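Local coordinates for decapping and exoribonuclease protein 1 (Kluyveromyces lactis, PDB 4GPS) that removes NAD caps and other 5'-end caps from RNA and degrades RNA in the 5'-to-3' direction, using a divalent metal cation, at residues Pro114-Tyr119 against Asp132-Ile137; Val158-Ala163 against Val179-His184; Leu275-Glu280 against Thr318-Lys323. All blocks are in the same frame, centred on the assembly; numbering follows the deposited sequence.

How the interactions relate
Following the chain from its N terminus, three loops close in turn; none nests or crosses. Interaction 1 closes first, bringing the turn after helix 128-131 back against helix 114-122, toward the edge of the protein. Interaction 2 then joins helix 156-167 to strand 176-181, and interaction 3 joins strand 273-285 to the chain after helix 305-319. Interaction 1 stands apart, its centre about 33 Å from that of interaction 2 and about 27 Å from that of interaction 3. Interactions 2 and 3 touch, because strands 176-181 and 273-285 are parallel neighbours and Ser180 and Arg182 pair through their backbones with Gln278. Together they tie helix 156-167 and the chain after helix 305-319 to these two strands.

Interaction 1: residues Pro114-Tyr119 against Asp132-Ile137; sequences PEVCTY and DSFIGI
Val116 sets CG1 anti to its backbone N (chi1 171°), which leaves CG2 beside that nitrogen and aimed at Phe134. Phe134 in turn holds CG beside its own backbone N (chi1 -60°), which carries the ring across to helix 114-122. The two side chains meet at a slant. The Val116 methyl rests over one face of the ring, in a CH-pi contact with CG2 4.0 Å from the Phe134 ring centroid and 28° off the ring normal. It lies toward the far end of the ring, with Val116 CG2 3.6 Å from Phe134 CZ and 3.7 Å from Phe134 CE2. A beta-branched residue suits this place, because one methyl can face the ring while the other turns elsewhere.

Glu115 meets the same ring differently. Its CB approaches near the ring plane, 3.9 Å from Phe134 CE1, and the chain then bends at chi2, letting OE2 form a salt bridge with Arg113. The acidic residue thus offers its aliphatic base to the phenyl edge and keeps its charge with a basic partner.

Phe134 opens a type II beta turn ending at Ile137, in which Gly136 takes the third position. The positive phi needed there would press a CB against the preceding carbonyl oxygen, hence glycine. The closing bond is weak, with Ile137 N 3.4 Å from Phe134 O, but Gly136 and Ile137 also pair through their backbones with Leu338.

Trp125 and, from helix 233-246, Leu245 and Leu246 also pack on the buried Phe134 ring. The Val116 side chain is about 7 Å from that of Ile294, a metal-binding residue, which places this packing near the metal site, probably as part of its outer surroundings, in a PD-(D/E)XK-like nuclease domain.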
ATOM      1  N   PRO A 114      -4.106  -7.633 -23.280  1.00 52.24           N
ATOM      2  CA  PRO A 114      -5.234  -8.569 -23.444  1.00 54.49           C
ATOM      3  C   PRO A 114      -4.891 -10.074 -23.377  1.00 52.28           C
ATOM      4  O   PRO A 114      -5.658 -10.867 -22.826  1.00 46.39           O
ATOM      5  CB  PRO A 114      -5.870  -8.128 -24.775  1.00 54.17           C
ATOM      6  CG  PRO A 114      -4.742  -7.448 -25.511  1.00 53.58           C
ATOM      7  CD  PRO A 114      -3.985  -6.718 -24.433  1.00 52.26           C
ATOM      8  N   GLU A 115      -3.736 -10.457 -23.911  1.00 51.88           N
ATOM      9  CA  GLU A 115      -3.310 -11.854 -23.861  1.00 54.18           C
ATOM     10  C   GLU A 115      -3.210 -12.253 -22.390  1.00 53.23           C
ATOM     11  O   GLU A 115      -3.553 -13.379 -22.022  1.00 49.52           O
ATOM     12  CB  GLU A 115      -1.940 -12.043 -24.537  1.00 58.21           C
ATOM     13  CG  GLU A 115      -1.891 -11.546 -25.962  1.00 63.58           C
ATOM     14  CD  GLU A 115      -1.522 -10.073 -26.065  1.00 69.64           C
ATOM     15  OE1 GLU A 115      -1.976  -9.265 -25.228  1.00 72.23           O
ATOM     16  OE2 GLU A 115      -0.774  -9.720 -26.999  1.00 76.58           O
ATOM     17  N   VAL A 116      -2.741 -11.308 -21.566  1.00 48.74           N
ATOM     18  CA  VAL A 116      -2.607 -11.518 -20.138  1.00 47.29           C
ATOM     19  C   VAL A 116      -3.994 -11.561 -19.445  1.00 49.18           C
ATOM     20  O   VAL A 116      -4.219 -12.395 -18.565  1.00 48.87           O
ATOM     21  CB  VAL A 116      -1.701 -10.404 -19.511  1.00 47.93           C
ATOM     22  CG1 VAL A 116      -1.725 -10.480 -17.988  1.00 40.54           C
ATOM     23  CG2 VAL A 116      -0.273 -10.546 -20.022  1.00 44.00           C
ATOM     24  N   CYS A 117      -4.924 -10.679 -19.820  1.00 48.53           N
ATOM     25  CA  CYS A 117      -6.255 -10.699 -19.180  1.00 48.14           C
ATOM     26  C   CYS A 117      -6.929 -12.007 -19.517  1.00 48.15           C
ATOM     27  O   CYS A 117      -7.603 -12.611 -18.672  1.00 47.99           O
ATOM     28  CB  CYS A 117      -7.154  -9.551 -19.666  1.00 47.74           C
ATOM     29  SG  CYS A 117      -6.517  -7.890 -19.375  1.00 53.84           S
ATOM     30  N   THR A 118      -6.750 -12.433 -20.768  1.00 49.27           N
ATOM     31  CA  THR A 118      -7.311 -13.698 -21.252  1.00 51.03           C
ATOM     32  C   THR A 118      -6.657 -14.883 -20.498  1.00 49.76           C
ATOM     33  O   THR A 118      -7.331 -15.832 -20.101  1.00 46.94           O
ATOM     34  CB  THR A 118      -7.097 -13.855 -22.799  1.00 52.16           C
ATOM     35  OG1 THR A 118      -7.913 -12.893 -23.499  1.00 48.48           O
ATOM     36  CG2 THR A 118      -7.442 -15.289 -23.261  1.00 49.31           C
ATOM     37  N   TYR A 119      -5.345 -14.831 -20.315  1.00 45.90           N
ATOM     38  CA  TYR A 119      -4.685 -15.874 -19.580  1.00 45.19           C
ATOM     39  C   TYR A 119      -5.263 -15.951 -18.172  1.00 50.38           C
ATOM     40  O   TYR A 119      -5.455 -17.030 -17.650  1.00 48.40           O
ATOM     41  CB  TYR A 119      -3.201 -15.594 -19.451  1.00 47.07           C
ATOM     42  CG  TYR A 119      -2.520 -16.595 -18.545  1.00 49.88           C
ATOM     43  CD1 TYR A 119      -2.357 -17.938 -18.941  1.00 49.57           C
ATOM     44  CD2 TYR A 119      -2.042 -16.216 -17.289  1.00 47.50           C
ATOM     45  CE1 TYR A 119      -1.729 -18.872 -18.096  1.00 45.06           C
ATOM     46  CE2 TYR A 119      -1.413 -17.143 -16.442  1.00 47.18           C
ATOM     47  CZ  TYR A 119      -1.267 -18.453 -16.852  1.00 46.44           C
ATOM     48  OH  TYR A 119      -0.675 -19.346 -16.005  1.00 52.63           O
ATOM     49  N   ASP A 132       4.856 -17.905 -25.331  1.00 57.69           N
ATOM     50  CA  ASP A 132       6.292 -17.719 -25.425  1.00 58.49           C
ATOM     51  C   ASP A 132       6.702 -16.256 -25.442  1.00 58.50           C
ATOM     52  O   ASP A 132       7.899 -15.959 -25.426  1.00 59.04           O
ATOM     53  CB  ASP A 132       6.864 -18.450 -26.639  1.00 63.83           C
ATOM     54  CG  ASP A 132       6.845 -19.954 -26.476  1.00 68.88           C
ATOM     55  OD1 ASP A 132       6.808 -20.453 -25.321  1.00 70.79           O
ATOM     56  OD2 ASP A 132       6.884 -20.638 -27.521  1.00 74.51           O
ATOM     57  N   SER A 133       5.710 -15.357 -25.465  1.00 57.04           N
ATOM     58  CA  SER A 133       5.933 -13.904 -25.430  1.00 57.79           C
ATOM     59  C   SER A 133       5.986 -13.406 -23.982  1.00 57.46           C
ATOM     60  O   SER A 133       6.201 -12.220 -23.738  1.00 59.91           O
ATOM     61  CB  SER A 133       4.794 -13.169 -26.110  1.00 58.93           C
ATOM     62  OG  SER A 133       4.254 -13.968 -27.129  1.00 69.36           O
ATOM     63  N   PHE A 134       5.745 -14.305 -23.032  1.00 53.93           N
ATOM     64  CA  PHE A 134       5.773 -13.970 -21.617  1.00 53.17           C
ATOM     65  C   PHE A 134       6.595 -14.988 -20.825  1.00 53.19           C
ATOM     66  O   PHE A 134       7.607 -14.653 -20.201  1.00 52.62           O
ATOM     67  CB  PHE A 134       4.350 -13.915 -21.057  1.00 54.46           C
ATOM     68  CG  PHE A 134       3.477 -12.891 -21.721  1.00 53.20           C
ATOM     69  CD1 PHE A 134       2.508 -13.272 -22.633  1.00 49.82           C
ATOM     70  CD2 PHE A 134       3.614 -11.530 -21.417  1.00 54.64           C
ATOM     71  CE1 PHE A 134       1.687 -12.312 -23.226  1.00 49.85           C
ATOM     72  CE2 PHE A 134       2.788 -10.558 -22.016  1.00 47.84           C
ATOM     73  CZ  PHE A 134       1.832 -10.947 -22.912  1.00 45.23           C
ATOM     74  N   ILE A 135       6.168 -16.241 -20.861  1.00 53.09           N
ATOM     75  CA  ILE A 135       6.873 -17.281 -20.128  1.00 51.85           C
ATOM     76  C   ILE A 135       8.220 -17.652 -20.789  1.00 54.29           C
ATOM     77  O   ILE A 135       8.278 -18.122 -21.937  1.00 55.56           O
ATOM     78  CB  ILE A 135       5.973 -18.525 -20.008  1.00 49.80           C
ATOM     79  CG1 ILE A 135       4.658 -18.149 -19.304  1.00 46.96           C
ATOM     80  CG2 ILE A 135       6.706 -19.627 -19.249  1.00 50.88           C
ATOM     81  CD1 ILE A 135       4.854 -17.636 -17.856  1.00 43.03           C
ATOM     82  N   GLY A 136       9.306 -17.431 -20.065  1.00 53.47           N
ATOM     83  CA  GLY A 136      10.621 -17.762 -20.595  1.00 53.99           C
ATOM     84  C   GLY A 136      11.476 -16.536 -20.869  1.00 52.57           C
ATOM     85  O   GLY A 136      12.677 -16.629 -21.116  1.00 54.01           O
ATOM     86  N   ILE A 137      10.842 -15.380 -20.811  1.00 51.50           N
ATOM     87  CA  ILE A 137      11.502 -14.124 -21.054  1.00 52.16           C
ATOM     88  C   ILE A 137      12.357 -13.725 -19.871  1.00 52.67           C
ATOM     89  O   ILE A 137      11.938 -13.807 -18.715  1.00 55.77           O
ATOM     90  CB  ILE A 137      10.446 -13.075 -21.383  1.00 53.81           C
ATOM     91  CG1 ILE A 137       9.945 -13.368 -22.798  1.00 57.05           C
ATOM     92  CG2 ILE A 137      10.999 -11.657 -21.239  1.00 51.46           C
ATOM     93  CD1 ILE A 137       8.929 -12.396 -23.298  1.00 64.12           C
TER

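Interaction 2: residues Val158-Ala163 against Val179-His184; sequences VILKEA and VSLRHH
Leu160 points from helix 156-167 toward the strand segment Val179-Leu181, and its branches divide the work. CG lies anti to the backbone N (chi1 -171°), which extends the isobutyl group away from the helix. Its flank meets Val179 at a slant, with Leu160 CG 3.8 Å from Val179 CG1. The two methyls reach further, onto the backbone itself: Leu160 CD2 sits 3.5 Å from Ser180 CA, while Leu160 CD1 is 3.8 Å from Ser180 O. Leu181 is a looser neighbour, its CD2 4.4 Å from Leu160 CB.

Leucine fits here because its two methyls spread over one side of the Ser180-Leu181 peptide, and valine puts CG1, on a short beta-branched chain, against the Leu160 branch point. Ser180 presents only its backbone to Leu160. Its CB leaves on the other side of the strand, and the hydroxyl donates to the next residue's carbonyl, Ser180 OG lying 2.8 Å from Leu181 O. That oxygen is gripped twice, since His184 N also donates to it, at 3.2 Å from Leu181 O. The two donors come from opposite faces of the carbonyl plane, the hydroxyl tilted 26° out of it. Strand end and first helical turn are thereby joined at one atom.

The helix segment runs roughly antiparallel to the strand, at 144° between directions, with axes 8.8 Å apart at closest approach. Strand 176-181 lies between strands 210-213 and 273-285, parallel to both: Val179 pairs with Ile210 and Ile212, Ser180 with Leu276 and Gln278. Helix 156-167 packs on this group of strands, Leu160 also touching Leu211 and Gln278, while the chain leaves the strand directly into helix 182-190, where Arg182 makes a salt bridge with the metal ligand Glu293.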
ATOM      1  N   VAL A 158       2.747  16.666  -4.410  1.00 43.42           N
ATOM      2  CA  VAL A 158       2.033  17.709  -5.157  1.00 45.75           C
ATOM      3  C   VAL A 158       0.660  17.246  -5.655  1.00 45.38           C
ATOM      4  O   VAL A 158      -0.301  18.003  -5.623  1.00 46.83           O
ATOM      5  CB  VAL A 158       2.877  18.217  -6.375  1.00 45.11           C
ATOM      6  CG1 VAL A 158       2.015  19.051  -7.331  1.00 40.37           C
ATOM      7  CG2 VAL A 158       4.030  19.046  -5.868  1.00 43.73           C
ATOM      8  N   ILE A 159       0.578  16.013  -6.141  1.00 45.52           N
ATOM      9  CA  ILE A 159      -0.680  15.473  -6.625  1.00 43.71           C
ATOM     10  C   ILE A 159      -1.687  15.203  -5.483  1.00 42.64           C
ATOM     11  O   ILE A 159      -2.874  15.418  -5.648  1.00 44.14           O
ATOM     12  CB  ILE A 159      -0.427  14.185  -7.424  1.00 42.20           C
ATOM     13  CG1 ILE A 159       0.314  14.542  -8.715  1.00 45.69           C
ATOM     14  CG2 ILE A 159      -1.755  13.483  -7.720  1.00 41.55           C
ATOM     15  CD1 ILE A 159       0.816  13.338  -9.480  1.00 49.61           C
ATOM     16  N   LEU A 160      -1.195  14.729  -4.341  1.00 42.83           N
ATOM     17  CA  LEU A 160      -2.021  14.450  -3.174  1.00 42.54           C
ATOM     18  C   LEU A 160      -2.704  15.737  -2.768  1.00 42.90           C
ATOM     19  O   LEU A 160      -3.892  15.734  -2.458  1.00 40.39           O
ATOM     20  CB  LEU A 160      -1.159  13.977  -1.993  1.00 44.64           C
ATOM     21  CG  LEU A 160      -1.938  13.448  -0.787  1.00 45.14           C
ATOM     22  CD1 LEU A 160      -2.747  12.246  -1.230  1.00 39.74           C
ATOM     23  CD2 LEU A 160      -1.000  13.057   0.344  1.00 41.90           C
ATOM     24  N   LYS A 161      -1.953  16.838  -2.774  1.00 38.99           N
ATOM     25  CA  LYS A 161      -2.529  18.109  -2.393  1.00 39.22           C
ATOM     26  C   LYS A 161      -3.557  18.635  -3.398  1.00 39.85           C
ATOM     27  O   LYS A 161      -4.460  19.374  -3.026  1.00 42.07           O
ATOM     28  CB  LYS A 161      -1.433  19.138  -2.128  1.00 41.18           C
ATOM     29  CG  LYS A 161      -0.563  18.819  -0.924  1.00 41.70           C
ATOM     30  CD  LYS A 161       0.539  19.847  -0.821  1.00 49.06           C
ATOM     31  CE  LYS A 161       1.373  19.680   0.440  1.00 55.94           C
ATOM     32  NZ  LYS A 161       2.528  20.673   0.506  1.00 58.22           N
ATOM     33  N   GLU A 162      -3.434  18.282  -4.671  1.00 39.94           N
ATOM     34  CA  GLU A 162      -4.450  18.717  -5.633  1.00 44.20           C
ATOM     35  C   GLU A 162      -5.685  17.821  -5.404  1.00 45.98           C
ATOM     36  O   GLU A 162      -6.818  18.277  -5.465  1.00 49.04           O
ATOM     37  CB  GLU A 162      -3.968  18.527  -7.062  1.00 50.07           C
ATOM     38  CG  GLU A 162      -2.738  19.327  -7.422  1.00 63.42           C
ATOM     39  CD  GLU A 162      -3.021  20.805  -7.564  1.00 69.93           C
ATOM     40  OE1 GLU A 162      -4.074  21.166  -8.156  1.00 69.67           O
ATOM     41  OE2 GLU A 162      -2.176  21.594  -7.092  1.00 72.81           O
ATOM     42  N   ALA A 163      -5.450  16.537  -5.153  1.00 40.44           N
ATOM     43  CA  ALA A 163      -6.534  15.621  -4.897  1.00 40.76           C
ATOM     44  C   ALA A 163      -7.293  16.064  -3.634  1.00 39.64           C
ATOM     45  O   ALA A 163      -8.509  15.981  -3.595  1.00 41.18           O
ATOM     46  CB  ALA A 163      -5.995  14.198  -4.733  1.00 38.74           C
ATOM     47  N   VAL A 179      -4.655  12.348   5.440  1.00 37.12           N
ATOM     48  CA  VAL A 179      -4.425  12.468   3.992  1.00 37.38           C
ATOM     49  C   VAL A 179      -3.020  11.945   3.690  1.00 39.55           C
ATOM     50  O   VAL A 179      -2.050  12.451   4.220  1.00 42.72           O
ATOM     51  CB  VAL A 179      -4.535  13.952   3.590  1.00 41.21           C
ATOM     52  CG1 VAL A 179      -4.407  14.132   2.074  1.00 35.99           C
ATOM     53  CG2 VAL A 179      -5.874  14.496   4.103  1.00 39.90           C
ATOM     54  N   SER A 180      -2.883  10.960   2.813  1.00 40.63           N
ATOM     55  CA  SER A 180      -1.552  10.414   2.620  1.00 40.51           C
ATOM     56  C   SER A 180      -1.345   9.537   1.382  1.00 42.80           C
ATOM     57  O   SER A 180      -2.312   9.052   0.801  1.00 38.16           O
ATOM     58  CB  SER A 180      -1.230   9.599   3.892  1.00 39.60           C
ATOM     59  OG  SER A 180      -0.040   8.854   3.777  1.00 39.72           O
ATOM     60  N   LEU A 181      -0.087   9.346   0.965  1.00 42.04           N
ATOM     61  CA  LEU A 181       0.183   8.409  -0.121  1.00 40.06           C
ATOM     62  C   LEU A 181       0.016   7.032   0.557  1.00 42.61           C
ATOM     63  O   LEU A 181       0.289   6.889   1.762  1.00 41.40           O
ATOM     64  CB  LEU A 181       1.607   8.542  -0.615  1.00 39.39           C
ATOM     65  CG  LEU A 181       1.911   9.944  -1.117  1.00 42.11           C
ATOM     66  CD1 LEU A 181       3.431  10.100  -1.296  1.00 37.03           C
ATOM     67  CD2 LEU A 181       1.111  10.198  -2.407  1.00 36.12           C
ATOM     68  N   ARG A 182      -0.445   6.032  -0.191  1.00 37.46           N
ATOM     69  CA  ARG A 182      -0.647   4.704   0.364  1.00 35.60           C
ATOM     70  C   ARG A 182       0.603   4.117   1.050  1.00 40.27           C
ATOM     71  O   ARG A 182       0.505   3.468   2.088  1.00 41.79           O
ATOM     72  CB  ARG A 182      -1.115   3.748  -0.725  1.00 36.84           C
ATOM     73  CG  ARG A 182      -1.402   2.368  -0.190  1.00 39.71           C
ATOM     74  CD  ARG A 182      -2.065   1.507  -1.227  1.00 35.27           C
ATOM     75  NE  ARG A 182      -1.180   1.406  -2.360  1.00 40.78           N
ATOM     76  CZ  ARG A 182      -1.415   0.623  -3.393  1.00 44.20           C
ATOM     77  NH1 ARG A 182      -2.507  -0.129  -3.414  1.00 38.21           N
ATOM     78  NH2 ARG A 182      -0.573   0.609  -4.411  1.00 48.37           N
ATOM     79  N   HIS A 183       1.770   4.346   0.462  1.00 42.13           N
ATOM     80  CA  HIS A 183       3.034   3.853   0.996  1.00 41.18           C
ATOM     81  C   HIS A 183       3.191   4.124   2.498  1.00 39.22           C
ATOM     82  O   HIS A 183       3.642   3.258   3.238  1.00 39.16           O
ATOM     83  CB  HIS A 183       4.214   4.495   0.236  1.00 45.03           C
ATOM     84  CG  HIS A 183       5.486   3.727   0.356  1.00 61.05           C
ATOM     85  ND1 HIS A 183       5.794   2.663  -0.469  1.00 70.41           N
ATOM     86  CD2 HIS A 183       6.495   3.803   1.261  1.00 67.81           C
ATOM     87  CE1 HIS A 183       6.933   2.113  -0.076  1.00 67.17           C
ATOM     88  NE2 HIS A 183       7.380   2.784   0.972  1.00 66.15           N
ATOM     89  N   HIS A 184       2.834   5.321   2.958  1.00 39.32           N
ATOM     90  CA  HIS A 184       2.995   5.632   4.379  1.00 38.69           C
ATOM     91  C   HIS A 184       1.966   4.984   5.269  1.00 41.09           C
ATOM     92  O   HIS A 184       2.248   4.759   6.445  1.00 40.33           O
ATOM     93  CB  HIS A 184       2.995   7.132   4.637  1.00 35.96           C
ATOM     94  CG  HIS A 184       4.032   7.863   3.858  1.00 42.55           C
ATOM     95  ND1 HIS A 184       5.327   7.403   3.738  1.00 47.63           N
ATOM     96  CD2 HIS A 184       3.954   8.981   3.100  1.00 44.73           C
ATOM     97  CE1 HIS A 184       6.000   8.202   2.930  1.00 44.93           C
ATOM     98  NE2 HIS A 184       5.190   9.166   2.529  1.00 46.90           N
TER

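Interaction 3: residues Leu275-Glu280 against Thr318-Lys323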
ATOM      1  N   LEU A 275      -9.757   8.110   6.031  1.00 39.81           N
ATOM      2  CA  LEU A 275      -8.488   8.157   5.335  1.00 39.64           C
ATOM      3  C   LEU A 275      -8.713   8.570   3.876  1.00 42.84           C
ATOM      4  O   LEU A 275      -9.631   8.068   3.226  1.00 46.08           O
ATOM      5  CB  LEU A 275      -7.820   6.784   5.333  1.00 36.68           C
ATOM      6  CG  LEU A 275      -7.218   6.165   6.580  1.00 41.45           C
ATOM      7  CD1 LEU A 275      -6.154   5.150   6.107  1.00 40.67           C
ATOM      8  CD2 LEU A 275      -6.605   7.226   7.486  1.00 38.96           C
ATOM      9  N   LEU A 276      -7.899   9.491   3.360  1.00 39.47           N
ATOM     10  CA  LEU A 276      -7.998   9.896   1.952  1.00 35.54           C
ATOM     11  C   LEU A 276      -6.591   9.522   1.477  1.00 39.06           C
ATOM     12  O   LEU A 276      -5.618  10.157   1.846  1.00 40.73           O
ATOM     13  CB  LEU A 276      -8.234  11.396   1.818  1.00 32.53           C
ATOM     14  CG  LEU A 276      -8.278  11.864   0.372  1.00 33.30           C
ATOM     15  CD1 LEU A 276      -9.536  11.377  -0.315  1.00 32.44           C
ATOM     16  CD2 LEU A 276      -8.259  13.370   0.355  1.00 34.63           C
ATOM     17  N   ILE A 277      -6.518   8.490   0.651  1.00 38.85           N
ATOM     18  CA  ILE A 277      -5.288   7.906   0.189  1.00 37.57           C
ATOM     19  C   ILE A 277      -5.054   7.988  -1.304  1.00 38.84           C
ATOM     20  O   ILE A 277      -5.994   7.832  -2.108  1.00 39.26           O
ATOM     21  CB  ILE A 277      -5.292   6.394   0.584  1.00 39.82           C
ATOM     22  CG1 ILE A 277      -5.189   6.255   2.086  1.00 48.26           C
ATOM     23  CG2 ILE A 277      -4.188   5.635  -0.081  1.00 44.41           C
ATOM     24  CD1 ILE A 277      -5.592   4.851   2.558  1.00 51.63           C
ATOM     25  N   GLN A 278      -3.781   8.179  -1.659  1.00 37.17           N
ATOM     26  CA  GLN A 278      -3.351   8.213  -3.057  1.00 38.21           C
ATOM     27  C   GLN A 278      -2.538   6.935  -3.372  1.00 36.95           C
ATOM     28  O   GLN A 278      -1.557   6.636  -2.690  1.00 36.77           O
ATOM     29  CB  GLN A 278      -2.497   9.446  -3.336  1.00 36.35           C
ATOM     30  CG  GLN A 278      -2.040   9.529  -4.790  1.00 38.46           C
ATOM     31  CD  GLN A 278      -1.196  10.783  -5.076  1.00 43.93           C
ATOM     32  OE1 GLN A 278      -0.053  10.689  -5.556  1.00 44.10           O
ATOM     33  NE2 GLN A 278      -1.762  11.955  -4.791  1.00 38.11           N
ATOM     34  N   ALA A 279      -2.950   6.177  -4.388  1.00 34.31           N
ATOM     35  CA  ALA A 279      -2.231   4.949  -4.734  1.00 36.86           C
ATOM     36  C   ALA A 279      -1.917   4.894  -6.207  1.00 38.28           C
ATOM     37  O   ALA A 279      -2.742   5.245  -7.043  1.00 43.01           O
ATOM     38  CB  ALA A 279      -3.070   3.710  -4.348  1.00 38.87           C
ATOM     39  N   GLU A 280      -0.719   4.461  -6.537  1.00 41.51           N
ATOM     40  CA  GLU A 280      -0.374   4.337  -7.933  1.00 43.82           C
ATOM     41  C   GLU A 280      -0.841   2.942  -8.341  1.00 44.94           C
ATOM     42  O   GLU A 280      -0.534   1.958  -7.644  1.00 43.75           O
ATOM     43  CB  GLU A 280       1.137   4.473  -8.139  1.00 49.43           C
ATOM     44  CG  GLU A 280       1.598   3.865  -9.470  1.00 70.65           C
ATOM     45  CD  GLU A 280       3.077   4.085  -9.762  1.00 81.23           C
ATOM     46  OE1 GLU A 280       3.526   3.647 -10.853  1.00 84.78           O
ATOM     47  OE2 GLU A 280       3.773   4.696  -8.909  1.00 83.48           O
ATOM     48  N   THR A 318      -3.363  -4.191  -1.161  1.00 46.53           N
ATOM     49  CA  THR A 318      -4.591  -4.265  -1.928  1.00 45.38           C
ATOM     50  C   THR A 318      -5.808  -4.113  -1.044  1.00 47.45           C
ATOM     51  O   THR A 318      -6.824  -3.543  -1.466  1.00 43.35           O
ATOM     52  CB  THR A 318      -4.692  -5.555  -2.751  1.00 46.51           C
ATOM     53  OG1 THR A 318      -4.428  -6.680  -1.928  1.00 44.14           O
ATOM     54  CG2 THR A 318      -3.684  -5.517  -3.910  1.00 47.60           C
ATOM     55  N   ASN A 319      -5.697  -4.561   0.204  1.00 43.54           N
ATOM     56  CA  ASN A 319      -6.834  -4.438   1.101  1.00 45.53           C
ATOM     57  C   ASN A 319      -7.236  -2.997   1.398  1.00 44.59           C
ATOM     58  O   ASN A 319      -8.370  -2.751   1.777  1.00 45.00           O
ATOM     59  CB  ASN A 319      -6.588  -5.167   2.411  1.00 46.12           C
ATOM     60  CG  ASN A 319      -7.868  -5.446   3.141  1.00 49.28           C
ATOM     61  OD1 ASN A 319      -8.177  -4.817   4.126  1.00 56.93           O
ATOM     62  ND2 ASN A 319      -8.642  -6.382   2.625  1.00 57.07           N
ATOM     63  N   LEU A 320      -6.316  -2.046   1.242  1.00 42.32           N
ATOM     64  CA  LEU A 320      -6.649  -0.629   1.470  1.00 41.91           C
ATOM     65  C   LEU A 320      -7.459  -0.013   0.302  1.00 41.28           C
ATOM     66  O   LEU A 320      -7.903   1.139   0.371  1.00 47.57           O
ATOM     67  CB  LEU A 320      -5.366   0.198   1.683  1.00 35.46           C
ATOM     68  CG  LEU A 320      -4.670   0.087   3.033  1.00 33.34           C
ATOM     69  CD1 LEU A 320      -3.296   0.559   2.811  1.00 29.67           C
ATOM     70  CD2 LEU A 320      -5.388   0.898   4.143  1.00 26.62           C
ATOM     71  N   LEU A 321      -7.645  -0.764  -0.769  1.00 40.53           N
ATOM     72  CA  LEU A 321      -8.401  -0.261  -1.917  1.00 44.05           C
ATOM     73  C   LEU A 321      -9.786  -0.886  -1.993  1.00 45.63           C
ATOM     74  O   LEU A 321     -10.057  -1.934  -1.395  1.00 49.87           O
ATOM     75  CB  LEU A 321      -7.677  -0.580  -3.226  1.00 39.19           C
ATOM     76  CG  LEU A 321      -6.224  -0.125  -3.280  1.00 43.08           C
ATOM     77  CD1 LEU A 321      -5.584  -0.655  -4.543  1.00 41.19           C
ATOM     78  CD2 LEU A 321      -6.172   1.387  -3.236  1.00 46.90           C
ATOM     79  N   PRO A 322     -10.689  -0.235  -2.722  1.00 47.14           N
ATOM     80  CA  PRO A 322     -12.063  -0.710  -2.912  1.00 45.53           C
ATOM     81  C   PRO A 322     -12.088  -2.050  -3.693  1.00 46.90           C
ATOM     82  O   PRO A 322     -12.650  -3.041  -3.228  1.00 48.22           O
ATOM     83  CB  PRO A 322     -12.696   0.409  -3.720  1.00 43.99           C
ATOM     84  CG  PRO A 322     -11.921   1.615  -3.322  1.00 45.39           C
ATOM     85  CD  PRO A 322     -10.526   1.153  -3.190  1.00 45.49           C
ATOM     86  N   LYS A 323     -11.471  -2.070  -4.872  1.00 47.56           N
ATOM     87  CA  LYS A 323     -11.458  -3.256  -5.750  1.00 51.92           C
ATOM     88  C   LYS A 323     -10.040  -3.357  -6.283  1.00 48.65           C
ATOM     89  O   LYS A 323      -9.500  -2.367  -6.752  1.00 52.82           O
ATOM     90  CB  LYS A 323     -12.393  -3.054  -6.968  1.00 57.43           C
ATOM     91  CG  LYS A 323     -11.778  -2.034  -8.042  1.00 76.63           C
ATOM     92  CD  LYS A 323     -12.674  -1.607  -9.256  1.00 79.95           C
ATOM     93  CE  LYS A 323     -11.946  -0.531 -10.126  1.00 77.84           C
ATOM     94  NZ  LYS A 323     -12.648  -0.116 -11.406  1.00 71.98           N
TER
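Leu320 and Leu321 pack against Ile277 and Ala279 in the core of the PD-(D/E)XK-like nuclease domain, where the chain leaving helix 305-319 passes strand 273-285. All four of these residues are buried, which accords with their purely apolar side chains. Thr318 supplies its carbonyl: Leu321 N donates to Thr318 O at 3.0 Å, a bond that keeps the chain curled where Leu320 and Leu321 meet the strand.

Leu320 points toward the strand and meets Ile277 methyl to methyl, with Leu320 CD2 4.3 Å from Ile277 CD1. Long branched chains on both sides suit a pair whose CA atoms, Ile277 to Leu320, are 8.7 Å apart. Leu321 starts off at an angle to the strand, but with CG beside its backbone N (chi1 -53°) it swings CD2 to 4.0 Å from Ala279 CB. Alanine's single methyl suits a place that Arg182 also packs against, as it does Leu321. The Leu321 side chain is about 3 Å from that of the metal ligand Glu293, so this apolar layer borders the active site; Glu280, next on the strand, probably binds substrate.

Beyond Pro322, Lys323 forms a cation-pi contact with Tyr291 while its NZ hydrogen-bonds to Asp289 O.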